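PDB 4WJB: putative amidohydrolase/peptidase from Burkholderia cenocepacia, which probably hydrolyses a carbon-nitrogen bond in small amide-type substrates, as a zinc-dependent amidohydrolase of the peptidase M20 family. Local coordinates for residues V69-D72 and N76-A79; A198-H203 and D349-A354; E263-R268 and D312-A317; P388-L393 and P403-A408. All coordinates share one frame; numbering follows the deposited sequence.

Contact 1: V69-D72 and N76-A79; sequences VRVD and NVFA
Arg70 lays its guanidinium flat over Phe78, the two planes only 9° apart and their centres 4.5 Å from each other. The Phe78 bump under it is partly the methylene: CB sits below the middle of the guanidinium, 3.5 Å from Arg70 CZ, while NH2 lies oblique to the ring, nearest CG and CD2. Arg70 gets there by placing CG between the backbone N and the carbonyl carbon (chi1 68°) and then running extended to NE, which folds the chain back over its antiparallel neighbour. Further along the same face, Asp72 closes the ring's edge, with OD2 3.5 Å from Phe78 CE1. Both oxygens of this carboxylate hold Asn76: OD1 receives the backbone N from above the carboxylate plane, and OD2 receives ND2 at 2.8 Å through its syn lone pair. Beyond the hairpin, Asp134 OD2 forms a salt bridge with Arg70 NH2, which Tyr194 OH also bonds, and Asn76 OD1 is taken up by Ser152 OG and Thr139 N. The opposite face carries small bumps, against which helix 49-64 packs: Val69 CG1 rests 4.0 Å from Val77 CG1, and Val69 CG2 meets Ala79 CB at 4.1 Å. Between the faces, Arg70 and Phe78 exchange both backbone bonds, and Asp72 N adds one to Asn76 O. Asp72 OD1 also accepts Met74 N, an Asx turn, so one carboxylate organises the reversal. The whole is an antiparallel beta hairpin at the edge of the catalytic domain's sheet, where strand 77-81 pairs antiparallel with strand 133-138.

Contact 2: A198-H203 and D349-A354; sequences AAYELH and DTVRDA. With ZN (zinc ion), chain E; EDO (1,2-ethanediol), chain J; EDO (1,2-ethanediol), chain K.
Tyr200 OH is hydrogen-bonded to O2 of an ethanediol, probably from the crystallisation liquor, at 2.9 Å, and rests against the side chain of Thr350, whose CB is 3.5 Å away. The pair joins a strand and a helix of the alpha/beta catalytic domain of the M20 family: strand 198-204 lies between strands 91-96 and 382-387, and helix 345-357 packs against one side of the sheet. Of these two segments, the strand's contribution is Tyr200. Its CG stands anti to the carbonyl carbon (chi1 -64°), which sends the ring toward the helix, where it runs nearly at a right angle to Thr350. Val351, pointing the other way alongside it, brings CG2 obliquely to 4.0 Å from Tyr200 CE1. Thr350 OG1 is engaged within its own helix by Arg346 O, so the threonine meets the tyrosine mainly through carbon. Leu413 and Ser420 of helix 403-421 also touch the Tyr200 side chain. Alternate side chains of the strand point to the other side of the sheet: Glu201 bonds Ser95 OG and Ala373 N, and His203 joins His96 and Asp107 on the zinc ion. There His203 NE2 binds the metal at 2.2 Å, and a water completes the observed set at 2.1 Å.

Contact 3: E263-R268 and D312-A317; sequences EVLGRR and DAALRA
Leu265 reaches across with its forked end to straddle the single methyl of Ala314. CD2 lies 3.8 Å from Ala314 CB and CD1 4.1 Å from the same carbon, so both branches of the leucine share one small knob. The fork is aimed by two torsions: chi1 of -72° swings CG to the side of the backbone N, and chi2 of -177° puts CD1 anti to CA, with CD2 branching off beside it. The alanine lets the helices come close, with the CA atoms of Leu265 and Ala314 8.0 Å apart. CD1 also grazes the next residue, at 4.1 Å from Leu315 N and 4.4 Å from Leu315 CB. Leu315 itself points past this contact onto the strands, where it meets Val298, Phe300, Ile332 and Tyr229; Phe300 also touches Leu265, and so meets both leucines. On the outer side, the Arg268 guanidinium sets one face against Leu265 CD2, offset toward the rim, although a crystal neighbour touches this arginine and may influence its pose. No polar bond crosses between the two helices. Polar groups bond along their own helix instead: Arg316 NE gives Asp312 OD1 a nearly straight, salt-bridged hydrogen bond of 3.0 Å, one turn apart, and Tyr229 OH bonds that same oxygen. On the far side of helix 251-268, Glu263 and Arg267 pack on Val253 and Met245 of the second subunit. Two neighbouring helices laid over one face of an antiparallel sheet, in the chain order beta-alpha-beta-beta-alpha-beta, are the hallmark of the ferredoxin-like dimerisation domain of M20 peptidases.

Contact 4: P388-L393 and P403-A408; sequences PCVDGL and PEWATA
Pro388 and Trp405 make the main apolar contact, a CH-pi interaction. Pro388 CB stands 3.8 Å above the centroid of the indole's six-membered ring, just 7° off its normal, and CG and CD carry the proline over the five-membered part, with CD 3.8 Å from Trp405 CG. The puckered pyrrolidine thus spans much of one indole face. A smaller apolar touch comes from Val390, which lies almost perpendicular to the tryptophan and brings CG2 to 4.1 Å from CZ3. Among polar groups, Val390 N lies at the indole edge, near its plane. Pro388 O faces the same rim, 3.3 Å from Trp405 CE3; it is buried here and has no polar partner in the model. Backbone bonds shape the loop: Gly392 N to Cys389 O closes a type II turn, and Leu393 N to Val390 O closes an overlapping type I' turn. Trp405 N is bonded to Thr402 OG1. Within the catalytic domain of the M20 fold, the loop leaves strand 382-387, with Leu210 and Glu211 of helix 209-213 against Pro388 and Val390, while Trp405 reaches it from the first turn of helix 403-421, beside helix 21-31.

In the fold
Contacts 1, 2 and 4 belong to the catalytic domain, and contact 3 to the dimerisation domain, its centre about 45 Å from that of contact 1 and on the opposite side of the chain's centre. In sequence, contact 3 is nested inside the loop closed by contact 2. Contacts 2 and 4 are the closest neighbours: centres about 17 Å apart, nearest atoms about 5 Å. Both lie near the metal: contact 2 supplies His203, while the loop of contact 4 follows strand 382-387, with the Cys389 side chain about 11 Å from the zinc ion. In contact 1 the Asn76 side chain is about 14 Å from the bound zinc ion. It is about 8 Å from the side chain of His96.

Contact 1: V69-D72 and N76-A79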
loop_
_atom_site.group_PDB
_atom_site.type_symbol
_atom_site.label_atom_id
_atom_site.label_comp_id
_atom_site.label_asym_id
_atom_site.label_seq_id
_atom_site.Cartn_x
_atom_site.Cartn_y
_atom_site.Cartn_z
ATOM N N VAL A 69 -47.636 12.445 -20.627
ATOM C CA VAL A 69 -46.663 12.211 -19.565
ATOM C C VAL A 69 -47.315 11.577 -18.337
ATOM O O VAL A 69 -48.376 12.011 -17.897
ATOM C CB VAL A 69 -45.962 13.533 -19.157
ATOM C CG1 VAL A 69 -45.201 13.367 -17.850
ATOM C CG2 VAL A 69 -45.028 13.996 -20.270
ATOM N N ARG A 70 -46.688 10.531 -17.810
ATOM C CA ARG A 70 -47.119 9.933 -16.553
ATOM C C ARG A 70 -45.912 9.819 -15.629
ATOM O O ARG A 70 -44.770 9.800 -16.093
ATOM C CB ARG A 70 -47.765 8.563 -16.783
ATOM C CG ARG A 70 -46.806 7.489 -17.257
ATOM C CD ARG A 70 -47.539 6.202 -17.633
ATOM N NE ARG A 70 -46.610 5.112 -17.920
ATOM C CZ ARG A 70 -46.031 4.907 -19.101
ATOM N NH1 ARG A 70 -46.282 5.724 -20.120
ATOM N NH2 ARG A 70 -45.197 3.887 -19.265
ATOM N N VAL A 71 -46.166 9.763 -14.324
ATOM C CA VAL A 71 -45.098 9.652 -13.331
ATOM C C VAL A 71 -45.427 8.515 -12.362
ATOM O O VAL A 71 -46.563 8.417 -11.896
ATOM C CB VAL A 71 -44.915 10.973 -12.544
ATOM C CG1 VAL A 71 -43.762 10.861 -11.547
ATOM C CG2 VAL A 71 -44.692 12.150 -13.490
ATOM N N ASP A 72 -44.458 7.648 -12.059
ATOM C CA ASP A 72 -44.742 6.547 -11.138
ATOM C C ASP A 72 -44.288 6.883 -9.712
ATOM O O ASP A 72 -43.778 7.977 -9.456
ATOM C CB ASP A 72 -44.117 5.221 -11.632
ATOM C CG ASP A 72 -42.584 5.199 -11.580
ATOM O OD1 ASP A 72 -41.959 5.984 -10.832
ATOM O OD2 ASP A 72 -42.000 4.348 -12.293
ATOM N N ASN A 76 -40.192 8.130 -11.600
ATOM C CA ASN A 76 -39.808 7.897 -12.983
ATOM C C ASN A 76 -40.782 8.615 -13.906
ATOM O O ASN A 76 -41.995 8.551 -13.709
ATOM C CB ASN A 76 -39.782 6.405 -13.305
ATOM C CG ASN A 76 -38.791 5.641 -12.455
ATOM O OD1 ASN A 76 -37.684 6.117 -12.183
ATOM N ND2 ASN A 76 -39.187 4.448 -12.023
ATOM N N VAL A 77 -40.247 9.313 -14.901
ATOM C CA VAL A 77 -41.077 10.099 -15.800
ATOM C C VAL A 77 -41.150 9.411 -17.150
ATOM O O VAL A 77 -40.116 9.108 -17.746
ATOM C CB VAL A 77 -40.525 11.530 -15.966
ATOM C CG1 VAL A 77 -41.447 12.365 -16.843
ATOM C CG2 VAL A 77 -40.347 12.185 -14.600
ATOM N N PHE A 78 -42.370 9.164 -17.626
ATOM C CA PHE A 78 -42.583 8.506 -18.913
ATOM C C PHE A 78 -43.364 9.417 -19.850
ATOM O O PHE A 78 -44.495 9.790 -19.553
ATOM C CB PHE A 78 -43.350 7.185 -18.752
ATOM C CG PHE A 78 -42.718 6.218 -17.801
ATOM C CD1 PHE A 78 -42.993 6.283 -16.443
ATOM C CD2 PHE A 78 -41.863 5.229 -18.263
ATOM C CE1 PHE A 78 -42.418 5.385 -15.560
ATOM C CE2 PHE A 78 -41.283 4.331 -17.386
ATOM C CZ PHE A 78 -41.562 4.411 -16.030
ATOM N N ALA A 79 -42.757 9.773 -20.976
ATOM C CA ALA A 79 -43.449 10.545 -22.002
ATOM C C ALA A 79 -43.863 9.611 -23.124
ATOM O O ALA A 79 -43.008 9.055 -23.807
ATOM C CB ALA A 79 -42.559 11.649 -22.532
#

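Contact 2: A198-H203 and D349-A354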
loop_
_atom_site.group_PDB
_atom_site.type_symbol
_atom_site.label_atom_id
_atom_site.label_comp_id
_atom_site.label_asym_id
_atom_site.label_seq_id
_atom_site.Cartn_x
_atom_site.Cartn_y
_atom_site.Cartn_z
ATOM N N ALA A 198 -39.727 -3.683 -26.025
ATOM C CA ALA A 198 -38.279 -3.585 -26.114
ATOM C C ALA A 198 -37.827 -2.296 -25.455
ATOM O O ALA A 198 -38.609 -1.347 -25.325
ATOM C CB ALA A 198 -37.812 -3.639 -27.566
ATOM N N ALA A 199 -36.568 -2.267 -25.028
ATOM C CA ALA A 199 -36.003 -1.072 -24.424
ATOM C C ALA A 199 -34.633 -0.779 -25.014
ATOM O O ALA A 199 -33.856 -1.691 -25.286
ATOM C CB ALA A 199 -35.916 -1.220 -22.914
ATOM N N TYR A 200 -34.351 0.501 -25.215
ATOM C CA TYR A 200 -33.060 0.940 -25.726
ATOM C C TYR A 200 -32.553 2.126 -24.930
ATOM O O TYR A 200 -33.303 3.060 -24.692
ATOM C CB TYR A 200 -33.167 1.327 -27.197
ATOM C CG TYR A 200 -33.531 0.190 -28.111
ATOM C CD1 TYR A 200 -32.560 -0.682 -28.577
ATOM C CD2 TYR A 200 -34.846 -0.007 -28.518
ATOM C CE1 TYR A 200 -32.885 -1.729 -29.421
ATOM C CE2 TYR A 200 -35.179 -1.048 -29.365
ATOM C CZ TYR A 200 -34.202 -1.902 -29.811
ATOM O OH TYR A 200 -34.534 -2.938 -30.646
ATOM N N GLU A 201 -31.284 2.096 -24.529
ATOM C CA GLU A 201 -30.676 3.254 -23.879
ATOM C C GLU A 201 -29.456 3.735 -24.658
ATOM O O GLU A 201 -28.518 2.979 -24.910
ATOM C CB GLU A 201 -30.282 2.943 -22.425
ATOM C CG GLU A 201 -29.629 4.133 -21.722
ATOM C CD GLU A 201 -29.504 3.961 -20.215
ATOM O OE1 GLU A 201 -28.950 4.871 -19.557
ATOM O OE2 GLU A 201 -29.958 2.929 -19.686
ATOM N N LEU A 202 -29.489 5.004 -25.038
ATOM C CA LEU A 202 -28.373 5.670 -25.695
ATOM C C LEU A 202 -27.492 6.333 -24.635
ATOM O O LEU A 202 -28.008 7.030 -23.774
ATOM C CB LEU A 202 -28.913 6.697 -26.697
ATOM C CG LEU A 202 -27.960 7.661 -27.394
ATOM C CD1 LEU A 202 -26.980 6.911 -28.283
ATOM C CD2 LEU A 202 -28.762 8.680 -28.195
ATOM N N HIS A 203 -26.179 6.106 -24.677
ATOM C CA HIS A 203 -25.290 6.602 -23.622
ATOM C C HIS A 203 -23.868 6.773 -24.161
ATOM O O HIS A 203 -23.438 6.042 -25.055
ATOM C CB HIS A 203 -25.300 5.635 -22.417
ATOM C CG HIS A 203 -24.937 6.265 -21.099
ATOM N ND1 HIS A 203 -23.640 6.594 -20.757
ATOM C CD2 HIS A 203 -25.696 6.584 -20.021
ATOM C CE1 HIS A 203 -23.622 7.109 -19.539
ATOM N NE2 HIS A 203 -24.857 7.114 -19.067
ATOM N N ASP A 349 -28.939 -6.872 -32.515
ATOM C CA ASP A 349 -28.987 -6.916 -33.974
ATOM C C ASP A 349 -29.693 -5.699 -34.562
ATOM O O ASP A 349 -29.286 -5.179 -35.599
ATOM C CB ASP A 349 -29.678 -8.198 -34.453
ATOM C CG ASP A 349 -28.896 -9.447 -34.088
ATOM O OD1 ASP A 349 -27.774 -9.312 -33.555
ATOM O OD2 ASP A 349 -29.397 -10.562 -34.343
ATOM N N THR A 350 -30.750 -5.245 -33.899
ATOM C CA THR A 350 -31.487 -4.073 -34.366
ATOM C C THR A 350 -30.587 -2.840 -34.366
ATOM O O THR A 350 -30.583 -2.058 -35.318
ATOM C CB THR A 350 -32.731 -3.811 -33.499
ATOM O OG1 THR A 350 -33.633 -4.919 -33.622
ATOM C CG2 THR A 350 -33.438 -2.537 -33.936
ATOM N N VAL A 351 -29.809 -2.689 -33.298
ATOM C CA VAL A 351 -28.857 -1.590 -33.185
ATOM C C VAL A 351 -27.783 -1.665 -34.271
ATOM O O VAL A 351 -27.517 -0.679 -34.964
ATOM C CB VAL A 351 -28.173 -1.582 -31.796
ATOM C CG1 VAL A 351 -26.968 -0.645 -31.791
ATOM C CG2 VAL A 351 -29.171 -1.194 -30.716
ATOM N N ARG A 352 -27.175 -2.838 -34.422
ATOM C CA ARG A 352 -26.129 -3.017 -35.423
ATOM C C ARG A 352 -26.670 -2.754 -36.827
ATOM O O ARG A 352 -26.038 -2.065 -37.626
ATOM C CB ARG A 352 -25.531 -4.421 -35.344
ATOM C CG ARG A 352 -24.311 -4.603 -36.227
ATOM C CD ARG A 352 -23.764 -6.023 -36.169
ATOM N NE ARG A 352 -23.323 -6.405 -34.830
ATOM C CZ ARG A 352 -23.992 -7.227 -34.029
ATOM N NH1 ARG A 352 -25.142 -7.757 -34.429
ATOM N NH2 ARG A 352 -23.513 -7.522 -32.828
ATOM N N ASP A 353 -27.845 -3.301 -37.121
ATOM C CA ASP A 353 -28.465 -3.098 -38.424
ATOM C C ASP A 353 -28.731 -1.621 -38.678
ATOM O O ASP A 353 -28.567 -1.140 -39.795
ATOM C CB ASP A 353 -29.767 -3.896 -38.536
ATOM C CG ASP A 353 -29.530 -5.397 -38.575
ATOM O OD1 ASP A 353 -28.371 -5.813 -38.792
ATOM O OD2 ASP A 353 -30.502 -6.160 -38.391
ATOM N N ALA A 354 -29.132 -0.899 -37.636
ATOM C CA ALA A 354 -29.388 0.531 -37.767
ATOM C C ALA A 354 -28.111 1.280 -38.153
ATOM O O ALA A 354 -28.103 2.038 -39.126
ATOM C CB ALA A 354 -29.970 1.091 -36.475
HETATM ZN ZN ZN E . -25.036 7.563 -16.967
HETATM C C1 EDO J . -33.798 2.040 -21.544
HETATM O O1 EDO J . -35.081 2.583 -21.231
HETATM C C2 EDO J . -33.018 1.881 -20.247
HETATM O O2 EDO J . -32.861 3.164 -19.637
HETATM C C1 EDO K . -37.502 -6.999 -30.537
HETATM O O1 EDO K . -37.558 -7.930 -29.454
HETATM C C2 EDO K . -36.393 -5.990 -30.270
HETATM O O2 EDO K . -36.697 -4.772 -30.958
HETATM O O HOH W 1 -25.867 5.639 -16.734
#

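Contact 3: E263-R268 and D312-A317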
loop_
_atom_site.group_PDB
_atom_site.type_symbol
_atom_site.label_atom_id
_atom_site.label_comp_id
_atom_site.label_asym_id
_atom_site.label_seq_id
_atom_site.Cartn_x
_atom_site.Cartn_y
_atom_site.Cartn_z
ATOM N N GLU A 263 -2.421 -9.132 -13.513
ATOM C CA GLU A 263 -2.265 -8.500 -14.817
ATOM C C GLU A 263 -2.154 -9.539 -15.925
ATOM O O GLU A 263 -2.741 -9.382 -16.995
ATOM C CB GLU A 263 -1.039 -7.591 -14.855
ATOM C CG GLU A 263 -0.899 -6.879 -16.197
ATOM C CD GLU A 263 0.361 -6.053 -16.301
ATOM O OE1 GLU A 263 0.253 -4.805 -16.299
ATOM O OE2 GLU A 263 1.456 -6.651 -16.391
ATOM N N VAL A 264 -1.397 -10.599 -15.663
ATOM C CA VAL A 264 -1.262 -11.697 -16.619
ATOM C C VAL A 264 -2.624 -12.302 -16.955
ATOM O O VAL A 264 -2.928 -12.591 -18.121
ATOM C CB VAL A 264 -0.324 -12.796 -16.072
ATOM C CG1 VAL A 264 -0.575 -14.131 -16.780
ATOM C CG2 VAL A 264 1.132 -12.367 -16.206
ATOM N N LEU A 265 -3.455 -12.479 -15.933
ATOM C CA LEU A 265 -4.786 -13.041 -16.138
ATOM C C LEU A 265 -5.672 -12.136 -17.004
ATOM O O LEU A 265 -6.359 -12.619 -17.899
ATOM C CB LEU A 265 -5.463 -13.315 -14.794
ATOM C CG LEU A 265 -4.881 -14.496 -14.009
ATOM C CD1 LEU A 265 -5.668 -14.716 -12.728
ATOM C CD2 LEU A 265 -4.871 -15.764 -14.859
ATOM N N GLY A 266 -5.656 -10.833 -16.734
ATOM C CA GLY A 266 -6.434 -9.894 -17.524
ATOM C C GLY A 266 -6.021 -9.922 -18.983
ATOM O O GLY A 266 -6.862 -9.971 -19.888
ATOM N N ARG A 267 -4.714 -9.921 -19.214
ATOM C CA ARG A 267 -4.183 -9.913 -20.573
ATOM C C ARG A 267 -4.367 -11.256 -21.262
ATOM O O ARG A 267 -4.415 -11.329 -22.491
ATOM C CB ARG A 267 -2.702 -9.524 -20.557
ATOM C CG ARG A 267 -2.469 -8.113 -20.042
ATOM C CD ARG A 267 -0.999 -7.719 -20.107
ATOM N NE ARG A 267 -0.824 -6.303 -19.796
ATOM C CZ ARG A 267 0.341 -5.664 -19.820
ATOM N NH1 ARG A 267 1.449 -6.315 -20.145
ATOM N NH2 ARG A 267 0.394 -4.372 -19.526
ATOM N N ARG A 268 -4.484 -12.319 -20.474
ATOM C CA ARG A 268 -4.672 -13.656 -21.026
ATOM C C ARG A 268 -6.057 -13.808 -21.642
ATOM O O ARG A 268 -6.225 -14.498 -22.649
ATOM C CB ARG A 268 -4.465 -14.724 -19.950
ATOM C CG ARG A 268 -4.532 -16.153 -20.487
ATOM C CD ARG A 268 -4.560 -17.169 -19.360
ATOM N NE ARG A 268 -3.287 -17.255 -18.648
ATOM C CZ ARG A 268 -3.104 -17.974 -17.545
ATOM N NH1 ARG A 268 -4.114 -18.659 -17.027
ATOM N NH2 ARG A 268 -1.916 -18.007 -16.956
ATOM N N ASP A 312 -11.449 -17.062 -11.491
ATOM C CA ASP A 312 -11.534 -17.398 -10.079
ATOM C C ASP A 312 -10.621 -18.571 -9.755
ATOM O O ASP A 312 -9.821 -18.516 -8.819
ATOM C CB ASP A 312 -12.973 -17.734 -9.688
ATOM C CG ASP A 312 -13.085 -18.206 -8.251
ATOM O OD1 ASP A 312 -13.132 -17.347 -7.344
ATOM O OD2 ASP A 312 -13.117 -19.434 -8.030
ATOM N N ALA A 313 -10.744 -19.629 -10.546
ATOM C CA ALA A 313 -9.948 -20.829 -10.349
ATOM C C ALA A 313 -8.458 -20.532 -10.499
ATOM O O ALA A 313 -7.636 -21.021 -9.715
ATOM C CB ALA A 313 -10.379 -21.913 -11.326
ATOM N N ALA A 314 -8.111 -19.725 -11.497
ATOM C CA ALA A 314 -6.705 -19.425 -11.768
ATOM C C ALA A 314 -6.077 -18.621 -10.632
ATOM O O ALA A 314 -4.951 -18.897 -10.209
ATOM C CB ALA A 314 -6.567 -18.679 -13.087
ATOM N N LEU A 315 -6.815 -17.630 -10.141
ATOM C CA LEU A 315 -6.360 -16.798 -9.036
ATOM C C LEU A 315 -6.133 -17.628 -7.775
ATOM O O LEU A 315 -5.100 -17.500 -7.118
ATOM C CB LEU A 315 -7.367 -15.685 -8.753
ATOM C CG LEU A 315 -7.107 -14.800 -7.529
ATOM C CD1 LEU A 315 -5.839 -13.980 -7.698
ATOM C CD2 LEU A 315 -8.301 -13.891 -7.266
ATOM N N ARG A 316 -7.105 -18.474 -7.448
ATOM C CA ARG A 316 -7.028 -19.312 -6.258
ATOM C C ARG A 316 -5.911 -20.347 -6.360
ATOM O O ARG A 316 -5.258 -20.663 -5.366
ATOM C CB ARG A 316 -8.370 -20.006 -6.008
ATOM C CG ARG A 316 -9.484 -19.052 -5.602
ATOM C CD ARG A 316 -10.830 -19.763 -5.474
ATOM N NE ARG A 316 -11.883 -18.845 -5.047
ATOM C CZ ARG A 316 -12.181 -18.601 -3.775
ATOM N NH1 ARG A 316 -11.509 -19.209 -2.809
ATOM N NH2 ARG A 316 -13.151 -17.750 -3.465
ATOM N N ALA A 317 -5.691 -20.869 -7.563
ATOM C CA ALA A 317 -4.642 -21.859 -7.778
ATOM C C ALA A 317 -3.261 -21.236 -7.612
ATOM O O ALA A 317 -2.387 -21.806 -6.958
ATOM C CB ALA A 317 -4.777 -22.491 -9.156
#

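Contact 4: P388-L393 and P403-A408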
loop_
_atom_site.group_PDB
_atom_site.type_symbol
_atom_site.label_atom_id
_atom_site.label_comp_id
_atom_site.label_asym_id
_atom_site.label_seq_id
_atom_site.Cartn_x
_atom_site.Cartn_y
_atom_site.Cartn_z
ATOM N N PRO A 388 -18.781 7.621 -28.804
ATOM C CA PRO A 388 -17.505 7.822 -28.113
ATOM C C PRO A 388 -17.547 9.053 -27.218
ATOM O O PRO A 388 -18.480 9.850 -27.306
ATOM C CB PRO A 388 -16.498 8.024 -29.261
ATOM C CG PRO A 388 -17.256 7.706 -30.540
ATOM C CD PRO A 388 -18.689 7.959 -30.235
ATOM N N CYS A 389 -16.553 9.201 -26.354
ATOM C CA CYS A 389 -16.363 10.471 -25.676
ATOM C C CYS A 389 -14.885 10.814 -25.704
ATOM O O CYS A 389 -14.036 9.923 -25.734
ATOM C CB CYS A 389 -16.912 10.432 -24.247
ATOM S SG CYS A 389 -16.399 9.021 -23.251
ATOM N N VAL A 390 -14.586 12.108 -25.736
ATOM C CA VAL A 390 -13.210 12.580 -25.842
ATOM C C VAL A 390 -12.361 12.080 -24.681
ATOM O O VAL A 390 -12.717 12.271 -23.517
ATOM C CB VAL A 390 -13.150 14.115 -25.886
ATOM C CG1 VAL A 390 -11.723 14.580 -26.124
ATOM C CG2 VAL A 390 -14.074 14.641 -26.968
ATOM N N ASP A 391 -11.252 11.417 -25.016
ATOM C CA ASP A 391 -10.318 10.857 -24.035
ATOM C C ASP A 391 -10.958 9.795 -23.139
ATOM O O ASP A 391 -10.335 9.313 -22.194
ATOM C CB ASP A 391 -9.718 11.971 -23.171
ATOM C CG ASP A 391 -8.974 13.009 -23.992
ATOM O OD1 ASP A 391 -8.435 12.649 -25.061
ATOM O OD2 ASP A 391 -8.923 14.183 -23.565
ATOM N N GLY A 392 -12.198 9.429 -23.438
ATOM C CA GLY A 392 -12.924 8.471 -22.623
ATOM C C GLY A 392 -13.403 9.047 -21.305
ATOM O O GLY A 392 -13.932 8.326 -20.456
ATOM N N LEU A 393 -13.228 10.354 -21.145
ATOM C CA LEU A 393 -13.531 11.032 -19.895
ATOM C C LEU A 393 -15.025 11.062 -19.585
ATOM O O LEU A 393 -15.863 11.352 -20.448
ATOM C CB LEU A 393 -12.977 12.458 -19.924
ATOM C CG LEU A 393 -13.033 13.245 -18.615
ATOM C CD1 LEU A 393 -12.219 12.538 -17.544
ATOM C CD2 LEU A 393 -12.540 14.667 -18.825
ATOM N N PRO A 403 -20.747 17.190 -31.906
ATOM C CA PRO A 403 -22.065 17.202 -32.551
ATOM C C PRO A 403 -22.279 16.004 -33.483
ATOM O O PRO A 403 -23.364 15.425 -33.508
ATOM C CB PRO A 403 -22.051 18.513 -33.338
ATOM C CG PRO A 403 -21.150 19.401 -32.548
ATOM C CD PRO A 403 -20.085 18.506 -31.979
ATOM N N GLU A 404 -21.245 15.639 -34.232
ATOM C CA GLU A 404 -21.313 14.507 -35.152
ATOM C C GLU A 404 -21.662 13.210 -34.424
ATOM O O GLU A 404 -22.566 12.482 -34.837
ATOM C CB GLU A 404 -19.985 14.354 -35.903
ATOM C CG GLU A 404 -19.741 15.426 -36.962
ATOM C CD GLU A 404 -19.631 16.829 -36.377
ATOM O OE1 GLU A 404 -19.159 16.963 -35.226
ATOM O OE2 GLU A 404 -20.032 17.795 -37.061
ATOM N N TRP A 405 -20.953 12.935 -33.331
ATOM C CA TRP A 405 -21.232 11.765 -32.507
ATOM C C TRP A 405 -22.629 11.831 -31.893
ATOM O O TRP A 405 -23.343 10.831 -31.864
ATOM C CB TRP A 405 -20.196 11.625 -31.384
ATOM C CG TRP A 405 -18.799 11.394 -31.861
ATOM C CD1 TRP A 405 -18.402 11.039 -33.117
ATOM C CD2 TRP A 405 -17.609 11.513 -31.079
ATOM N NE1 TRP A 405 -17.029 10.924 -33.164
ATOM C CE2 TRP A 405 -16.519 11.216 -31.925
ATOM C CE3 TRP A 405 -17.357 11.842 -29.744
ATOM C CZ2 TRP A 405 -15.198 11.235 -31.477
ATOM C CZ3 TRP A 405 -16.045 11.864 -29.301
ATOM C CH2 TRP A 405 -14.981 11.562 -30.165
ATOM N N ALA A 406 -23.002 13.000 -31.385
ATOM C CA ALA A 406 -24.315 13.167 -30.764
ATOM C C ALA A 406 -25.426 12.831 -31.753
ATOM O O ALA A 406 -26.355 12.095 -31.429
ATOM C CB ALA A 406 -24.485 14.581 -30.240
ATOM N N THR A 407 -25.303 13.367 -32.965
ATOM C CA THR A 407 -26.272 13.136 -34.031
ATOM C C THR A 407 -26.324 11.667 -34.454
ATOM O O THR A 407 -27.402 11.116 -34.688
ATOM C CB THR A 407 -25.950 14.015 -35.263
ATOM O OG1 THR A 407 -26.037 15.398 -34.896
ATOM C CG2 THR A 407 -26.919 13.733 -36.402
ATOM N N ALA A 408 -25.158 11.033 -34.532
ATOM C CA ALA A 408 -25.074 9.647 -34.984
ATOM C C ALA A 408 -25.736 8.687 -33.997
ATOM O O ALA A 408 -26.430 7.753 -34.399
ATOM C CB ALA A 408 -23.633 9.257 -35.205
#